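Local coordinates for aminopeptidase (Aneurinibacillus sp. AM-1, PDB 5IB9), which probably acts as a zinc-dependent aminopeptidase of the M28 family, removing amino-terminal residues from peptides, at residues Leu326-Leu338 against Leu385-Tyr397. Numbering follows the deposited sequence.
Sequences LGAAASSRLSGVL and LDNVADIVGSAVY. With ZN (zinc ion), chain D; ZN (zinc ion), chain E.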
ATOM      1  N   LEU A 326      17.910  18.650 -17.933  1.00 11.73           N
ATOM      2  CA  LEU A 326      19.165  17.892 -18.114  1.00 11.37           C
ATOM      3  C   LEU A 326      19.068  17.094 -19.452  1.00 10.50           C
ATOM      4  O   LEU A 326      20.065  17.029 -20.149  1.00 11.85           O
ATOM      5  CB  LEU A 326      19.389  16.897 -16.967  1.00 11.71           C
ATOM      6  CG  LEU A 326      19.877  17.582 -15.675  1.00 13.03           C
ATOM      7  CD1 LEU A 326      19.640  16.569 -14.455  1.00 11.83           C
ATOM      8  CD2 LEU A 326      21.343  18.177 -15.770  1.00 12.72           C
ATOM      9  N   GLY A 327      17.862  16.537 -19.764  1.00 10.82           N
ATOM     10  CA  GLY A 327      17.682  15.766 -21.003  1.00 11.42           C
ATOM     11  C   GLY A 327      17.842  16.722 -22.183  1.00 10.66           C
ATOM     12  O   GLY A 327      18.571  16.335 -23.156  1.00 11.55           O
ATOM     13  N   ALA A 328      17.285  17.936 -22.082  1.00 10.27           N
ATOM     14  CA  ALA A 328      17.428  18.888 -23.184  1.00 11.43           C
ATOM     15  C   ALA A 328      18.826  19.328 -23.306  1.00 12.27           C
ATOM     16  O   ALA A 328      19.330  19.477 -24.459  1.00 12.01           O
ATOM     17  CB  ALA A 328      16.506  20.105 -23.011  1.00 13.14           C
ATOM     18  N   ALA A 329      19.549  19.579 -22.233  1.00 13.30           N
ATOM     19  CA  ALA A 329      20.940  20.044 -22.278  1.00 12.92           C
ATOM     20  C   ALA A 329      21.797  18.950 -22.942  1.00 13.93           C
ATOM     21  O   ALA A 329      22.466  19.203 -23.927  1.00 13.66           O
ATOM     22  CB  ALA A 329      21.530  20.282 -20.886  1.00 14.10           C
ATOM     23  N   ALA A 330      21.659  17.717 -22.494  1.00 11.06           N
ATOM     24  CA  ALA A 330      22.489  16.632 -23.052  1.00 11.51           C
ATOM     25  C   ALA A 330      22.113  16.477 -24.495  1.00 11.94           C
ATOM     26  O   ALA A 330      23.042  16.364 -25.322  1.00 12.95           O
ATOM     27  CB  ALA A 330      22.238  15.291 -22.281  1.00 10.58           C
ATOM     28  N   SER A 331      20.847  16.419 -24.853  1.00 10.20           N
ATOM     29  CA  SER A 331      20.541  16.312 -26.264  1.00 10.37           C
ATOM     30  C   SER A 331      21.138  17.442 -27.065  1.00 12.44           C
ATOM     31  O   SER A 331      21.590  17.214 -28.206  1.00 12.79           O
ATOM     32  CB  SER A 331      19.024  16.141 -26.442  1.00 11.12           C
ATOM     33  OG  SER A 331      18.761  15.899 -27.859  1.00 13.96           O
ATOM     34  N   SER A 332      21.103  18.658 -26.581  1.00 11.27           N
ATOM     35  CA  SER A 332      21.576  19.757 -27.409  1.00 11.80           C
ATOM     36  C   SER A 332      23.033  19.579 -27.743  1.00 13.79           C
ATOM     37  O   SER A 332      23.484  20.088 -28.820  1.00 14.55           O
ATOM     38  CB  SER A 332      21.214  21.036 -26.663  1.00 14.30           C
ATOM     39  OG  SER A 332      22.244  21.253 -25.694  1.00 14.82           O
ATOM     40  N   ARG A 333      23.781  18.868 -26.921  1.00 12.33           N
ATOM     41  CA  ARG A 333      25.226  18.675 -27.178  1.00 11.82           C
ATOM     42  C   ARG A 333      25.395  17.457 -28.068  1.00 13.32           C
ATOM     43  O   ARG A 333      26.415  17.414 -28.825  1.00 16.13           O
ATOM     44  CB  ARG A 333      25.978  18.381 -25.902  1.00 12.84           C
ATOM     45  CG  ARG A 333      25.899  19.599 -24.915  1.00 16.57           C
ATOM     46  CD  ARG A 333      26.794  19.456 -23.713  1.00 19.25           C
ATOM     47  NE  ARG A 333      26.473  18.270 -22.918  1.00 15.67           N
ATOM     48  CZ  ARG A 333      25.706  18.306 -21.811  1.00 15.65           C
ATOM     49  NH1 ARG A 333      25.075  19.432 -21.430  1.00 16.79           N
ATOM     50  NH2 ARG A 333      25.536  17.188 -21.150  1.00 15.93           N
ATOM     51  N   LEU A 334      24.476  16.506 -28.039  1.00 12.72           N
ATOM     52  CA  LEU A 334      24.672  15.158 -28.682  1.00 13.56           C
ATOM     53  C   LEU A 334      23.903  14.918 -29.936  1.00 12.48           C
ATOM     54  O   LEU A 334      24.447  14.215 -30.832  1.00 14.58           O
ATOM     55  CB  LEU A 334      24.296  14.016 -27.621  1.00 12.51           C
ATOM     56  CG  LEU A 334      25.312  14.006 -26.492  1.00 13.34           C
ATOM     57  CD1 LEU A 334      24.828  13.029 -25.391  1.00 16.37           C
ATOM     58  CD2 LEU A 334      26.820  13.836 -26.783  1.00 18.80           C
ATOM     59  N   SER A 335      22.675  15.411 -30.071  1.00 12.52           N
ATOM     60  CA  SER A 335      21.736  15.029 -31.064  1.00 12.63           C
ATOM     61  C   SER A 335      20.956  16.132 -31.648  1.00 14.08           C
ATOM     62  O   SER A 335      20.475  16.013 -32.743  1.00 15.33           O
ATOM     63  CB  SER A 335      20.788  13.985 -30.471  1.00 16.52           C
ATOM     64  OG  SER A 335      21.516  12.798 -30.413  1.00 18.60           O
ATOM     65  N   GLY A 336      20.662  17.190 -30.886  1.00 15.15           N
ATOM     66  CA  GLY A 336      19.752  18.233 -31.395  1.00 15.64           C
ATOM     67  C   GLY A 336      18.686  18.610 -30.389  1.00 16.23           C
ATOM     68  O   GLY A 336      18.864  18.430 -29.131  1.00 17.70           O
ATOM     69  N   VAL A 337      17.618  19.213 -30.902  1.00 16.36           N
ATOM     70  CA  VAL A 337      16.530  19.685 -30.035  1.00 17.03           C
ATOM     71  C   VAL A 337      15.672  18.542 -29.574  1.00 14.12           C
ATOM     72  O   VAL A 337      15.234  17.691 -30.348  1.00 18.33           O
ATOM     73  CB  VAL A 337      15.643  20.597 -30.894  1.00 17.79           C
ATOM     74  CG1 VAL A 337      14.377  20.926 -30.086  1.00 19.10           C
ATOM     75  CG2 VAL A 337      16.383  21.830 -31.263  1.00 21.99           C
ATOM     76  N   LEU A 338      15.510  18.449 -28.244  1.00 14.38           N
ATOM     77  CA  LEU A 338      14.649  17.443 -27.629  1.00 13.15           C
ATOM     78  C   LEU A 338      13.435  18.060 -27.032  1.00 13.53           C
ATOM     79  O   LEU A 338      13.506  18.707 -26.013  1.00 14.56           O
ATOM     80  CB  LEU A 338      15.454  16.626 -26.558  1.00 13.91           C
ATOM     81  CG  LEU A 338      14.718  15.497 -25.834  1.00 14.06           C
ATOM     82  CD1 LEU A 338      14.256  14.541 -26.895  1.00 17.33           C
ATOM     83  CD2 LEU A 338      15.760  14.736 -24.918  1.00 14.48           C
ATOM     84  N   LEU A 385      18.675   2.626 -29.310  1.00 12.33           N
ATOM     85  CA  LEU A 385      19.016   2.297 -27.939  1.00 12.59           C
ATOM     86  C   LEU A 385      20.281   3.035 -27.543  1.00 12.77           C
ATOM     87  O   LEU A 385      20.371   3.611 -26.436  1.00 11.83           O
ATOM     88  CB  LEU A 385      19.342   0.783 -27.806  1.00 12.36           C
ATOM     89  CG  LEU A 385      18.150  -0.139 -27.938  1.00 13.10           C
ATOM     90  CD1 LEU A 385      18.728  -1.570 -28.006  1.00 13.99           C
ATOM     91  CD2 LEU A 385      17.120  -0.057 -26.811  1.00 12.70           C
ATOM     92  N   ASP A 386      21.338   3.059 -28.387  1.00 13.05           N
ATOM     93  CA  ASP A 386      22.529   3.724 -28.079  1.00 12.50           C
ATOM     94  C   ASP A 386      22.294   5.248 -27.893  1.00 10.84           C
ATOM     95  O   ASP A 386      22.941   5.863 -27.026  1.00 12.75           O
ATOM     96  CB  ASP A 386      23.595   3.500 -29.205  1.00 13.77           C
ATOM     97  CG  ASP A 386      24.967   4.108 -28.837  1.00 15.28           C
ATOM     98  OD1 ASP A 386      25.723   3.548 -28.017  1.00 14.66           O
ATOM     99  OD2 ASP A 386      25.317   5.288 -29.363  1.00 17.95           O
ATOM    100  N   ASN A 387      21.437   5.854 -28.743  1.00 11.39           N
ATOM    101  CA  ASN A 387      21.251   7.275 -28.651  1.00 11.99           C
ATOM    102  C   ASN A 387      20.546   7.608 -27.342  1.00 12.20           C
ATOM    103  O   ASN A 387      20.902   8.609 -26.725  1.00 10.85           O
ATOM    104  CB  ASN A 387      20.346   7.673 -29.818  1.00 14.96           C
ATOM    105  CG  ASN A 387      20.040   9.199 -29.806  1.00 14.97           C
ATOM    106  OD1 ASN A 387      20.986  10.018 -29.847  1.00 18.07           O
ATOM    107  ND2 ASN A 387      18.837   9.537 -29.657  1.00 12.06           N
ATOM    108  N   VAL A 388      19.568   6.780 -26.941  1.00 12.18           N
ATOM    109  CA  VAL A 388      18.876   7.066 -25.660  1.00 11.38           C
ATOM    110  C   VAL A 388      19.843   6.899 -24.511  1.00 11.16           C
ATOM    111  O   VAL A 388      19.897   7.697 -23.541  1.00 10.70           O
ATOM    112  CB  VAL A 388      17.626   6.221 -25.508  1.00 11.33           C
ATOM    113  CG1 VAL A 388      16.991   6.382 -24.055  1.00 15.24           C
ATOM    114  CG2 VAL A 388      16.677   6.636 -26.581  1.00 10.74           C
ATOM    115  N   ALA A 389      20.641   5.834 -24.541  1.00 10.31           N
ATOM    116  CA  ALA A 389      21.611   5.683 -23.497  1.00  9.60           C
ATOM    117  C   ALA A 389      22.603   6.855 -23.498  1.00 11.09           C
ATOM    118  O   ALA A 389      22.956   7.339 -22.394  1.00 10.71           O
ATOM    119  CB  ALA A 389      22.370   4.319 -23.757  1.00 11.17           C
ATOM    120  N   ASP A 390      23.056   7.343 -24.685  1.00 10.05           N
ATOM    121  CA  ASP A 390      23.989   8.496 -24.621  1.00 10.37           C
ATOM    122  C   ASP A 390      23.321   9.706 -24.023  1.00 10.78           C
ATOM    123  O   ASP A 390      23.912  10.431 -23.256  1.00 10.28           O
ATOM    124  CB  ASP A 390      24.430   8.787 -26.087  1.00 12.26           C
ATOM    125  CG  ASP A 390      25.322   7.776 -26.636  1.00 14.12           C
ATOM    126  OD1 ASP A 390      25.945   7.015 -25.919  1.00 14.93           O
ATOM    127  OD2 ASP A 390      25.385   7.758 -27.882  1.00 13.02           O
ATOM    128  N   ILE A 391      22.074  10.031 -24.429  1.00 10.80           N
ATOM    129  CA  ILE A 391      21.397  11.246 -23.960  1.00 11.04           C
ATOM    130  C   ILE A 391      21.054  11.147 -22.426  1.00  8.51           C
ATOM    131  O   ILE A 391      21.340  12.079 -21.631  1.00 11.32           O
ATOM    132  CB  ILE A 391      20.204  11.539 -24.788  1.00 11.13           C
ATOM    133  CG1 ILE A 391      20.593  12.066 -26.200  1.00 12.85           C
ATOM    134  CG2 ILE A 391      19.277  12.573 -24.133  1.00 13.04           C
ATOM    135  CD1 ILE A 391      19.475  12.006 -27.262  1.00 13.66           C
ATOM    136  N   VAL A 392      20.419  10.031 -22.035  1.00 10.14           N
ATOM    137  CA  VAL A 392      19.992   9.873 -20.638  1.00  9.79           C
ATOM    138  C   VAL A 392      21.285   9.767 -19.784  1.00  9.95           C
ATOM    139  O   VAL A 392      21.345  10.334 -18.721  1.00 10.49           O
ATOM    140  CB  VAL A 392      19.003   8.732 -20.497  1.00 11.14           C
ATOM    141  CG1 VAL A 392      18.745   8.416 -18.981  1.00 11.36           C
ATOM    142  CG2 VAL A 392      17.710   9.133 -21.111  1.00 12.69           C
ATOM    143  N   GLY A 393      22.219   8.974 -20.262  1.00 10.40           N
ATOM    144  CA  GLY A 393      23.428   8.855 -19.419  1.00 10.22           C
ATOM    145  C   GLY A 393      24.165  10.175 -19.291  1.00 10.40           C
ATOM    146  O   GLY A 393      24.701  10.450 -18.206  1.00 11.19           O
ATOM    147  N   SER A 394      24.297  10.932 -20.399  1.00 10.25           N
ATOM    148  CA  SER A 394      24.952  12.276 -20.285  1.00 10.62           C
ATOM    149  C   SER A 394      24.178  13.258 -19.449  1.00 11.64           C
ATOM    150  O   SER A 394      24.814  14.052 -18.743  1.00 13.38           O
ATOM    151  CB  SER A 394      25.170  12.881 -21.674  1.00 12.71           C
ATOM    152  OG  SER A 394      26.076  11.959 -22.362  1.00 13.60           O
ATOM    153  N   ALA A 395      22.820  13.157 -19.487  1.00 10.70           N
ATOM    154  CA  ALA A 395      21.975  14.016 -18.633  1.00 10.52           C
ATOM    155  C   ALA A 395      22.222  13.667 -17.168  1.00 10.97           C
ATOM    156  O   ALA A 395      22.433  14.592 -16.355  1.00 10.40           O
ATOM    157  CB  ALA A 395      20.470  13.864 -18.944  1.00 11.91           C
ATOM    158  N   VAL A 396      22.247  12.365 -16.866  1.00  9.28           N
ATOM    159  CA  VAL A 396      22.484  11.962 -15.495  1.00  8.99           C
ATOM    160  C   VAL A 396      23.929  12.374 -15.066  1.00 10.18           C
ATOM    161  O   VAL A 396      24.129  12.912 -13.984  1.00 11.59           O
ATOM    162  CB  VAL A 396      22.291  10.488 -15.327  1.00 11.64           C
ATOM    163  CG1 VAL A 396      22.867   9.947 -13.948  1.00 11.23           C
ATOM    164  CG2 VAL A 396      20.763  10.120 -15.465  1.00 10.56           C
ATOM    165  N   TYR A 397      24.882  12.130 -15.970  1.00 10.62           N
ATOM    166  CA  TYR A 397      26.268  12.420 -15.549  1.00 13.24           C
ATOM    167  C   TYR A 397      26.530  13.883 -15.471  1.00 12.90           C
ATOM    168  O   TYR A 397      27.458  14.322 -14.757  1.00 13.19           O
ATOM    169  CB  TYR A 397      27.164  11.811 -16.619  1.00 13.61           C
ATOM    170  CG  TYR A 397      28.632  11.830 -16.282  1.00 16.35           C
ATOM    171  CD1 TYR A 397      29.091  11.135 -15.168  1.00 15.21           C
ATOM    172  CD2 TYR A 397      29.509  12.453 -17.107  1.00 15.99           C
ATOM    173  CE1 TYR A 397      30.507  11.050 -14.872  1.00 16.49           C
ATOM    174  CE2 TYR A 397      30.908  12.407 -16.801  1.00 16.45           C
ATOM    175  CZ  TYR A 397      31.366  11.745 -15.706  1.00 17.36           C
ATOM    176  OH  TYR A 397      32.794  11.740 -15.442  1.00 17.80           O
TER
HETATM  177 ZN    ZN D1003      26.502   6.564 -28.950  1.00 16.35          ZN
HETATM  178 ZN    ZN E1004      27.637   3.716 -27.557  1.00 15.18          ZN
HETATM  179  O   HOH W   1      27.969   5.648 -28.346  1.00 15.24           O
HETATM  180  O   HOH W   2      26.783   7.283 -30.901  1.00 16.40           O
HETATM  181  O   HOH W   3      27.403   8.289 -30.354  1.00 19.65           O
HETATM  182  O   HOH W   4      28.110   2.733 -29.312  1.00 16.06           O
HETATM  183  O   HOH W   5      29.827   3.645 -27.131  1.00 16.34           O
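Small side chains bring helix 322-334 against helix 382-400, the last in the chain, in a close helix-helix packing at the flank of the M28 peptidase domain, the two segment axes approaching to 8.0 Å at an angle of 121°. Ala-395 and Ala-330 make this possible: the methyl CB of Ala-395 lies 3.4 Å from Leu-326 O, and Ala-330 CB sits 3.4 Å from Ile-391 O, so each methyl rests on the other helix's backbone. Ile-391 spans the interface with both branches. With CG1 beside its backbone N (chi1 -73°), CD1 reaches Ser-335 while CG2 meets Leu-338 and the carbonyl of Gly-327. Beyond it, Leu-334 lays CD1 against Ser-394, whose hydroxyl is turned back to Asp-390 O and so needs no acceptor across the apolar contact.

In the alpha/beta fold of M28 peptidases, helix 382-400 packs on strands 294-300 and 310-315; helix 322-334 lies against it, and Leu-338, past that helix's end, reaches Leu-311. There Ser-335 OG donates to Asn-387 OD1 at 2.9 Å, approaching within the amide plane along an oxygen lone pair. Were Asn-387 an alanine, the Ser-335 hydroxyl would probably lose its acceptor on helix 382-400 and be freer to turn. Beside this interface, Asp-386 and Asp-390 bind one zinc ion through their OD2 atoms, and Asp-386 OD1 holds a second, shared with Thr-13.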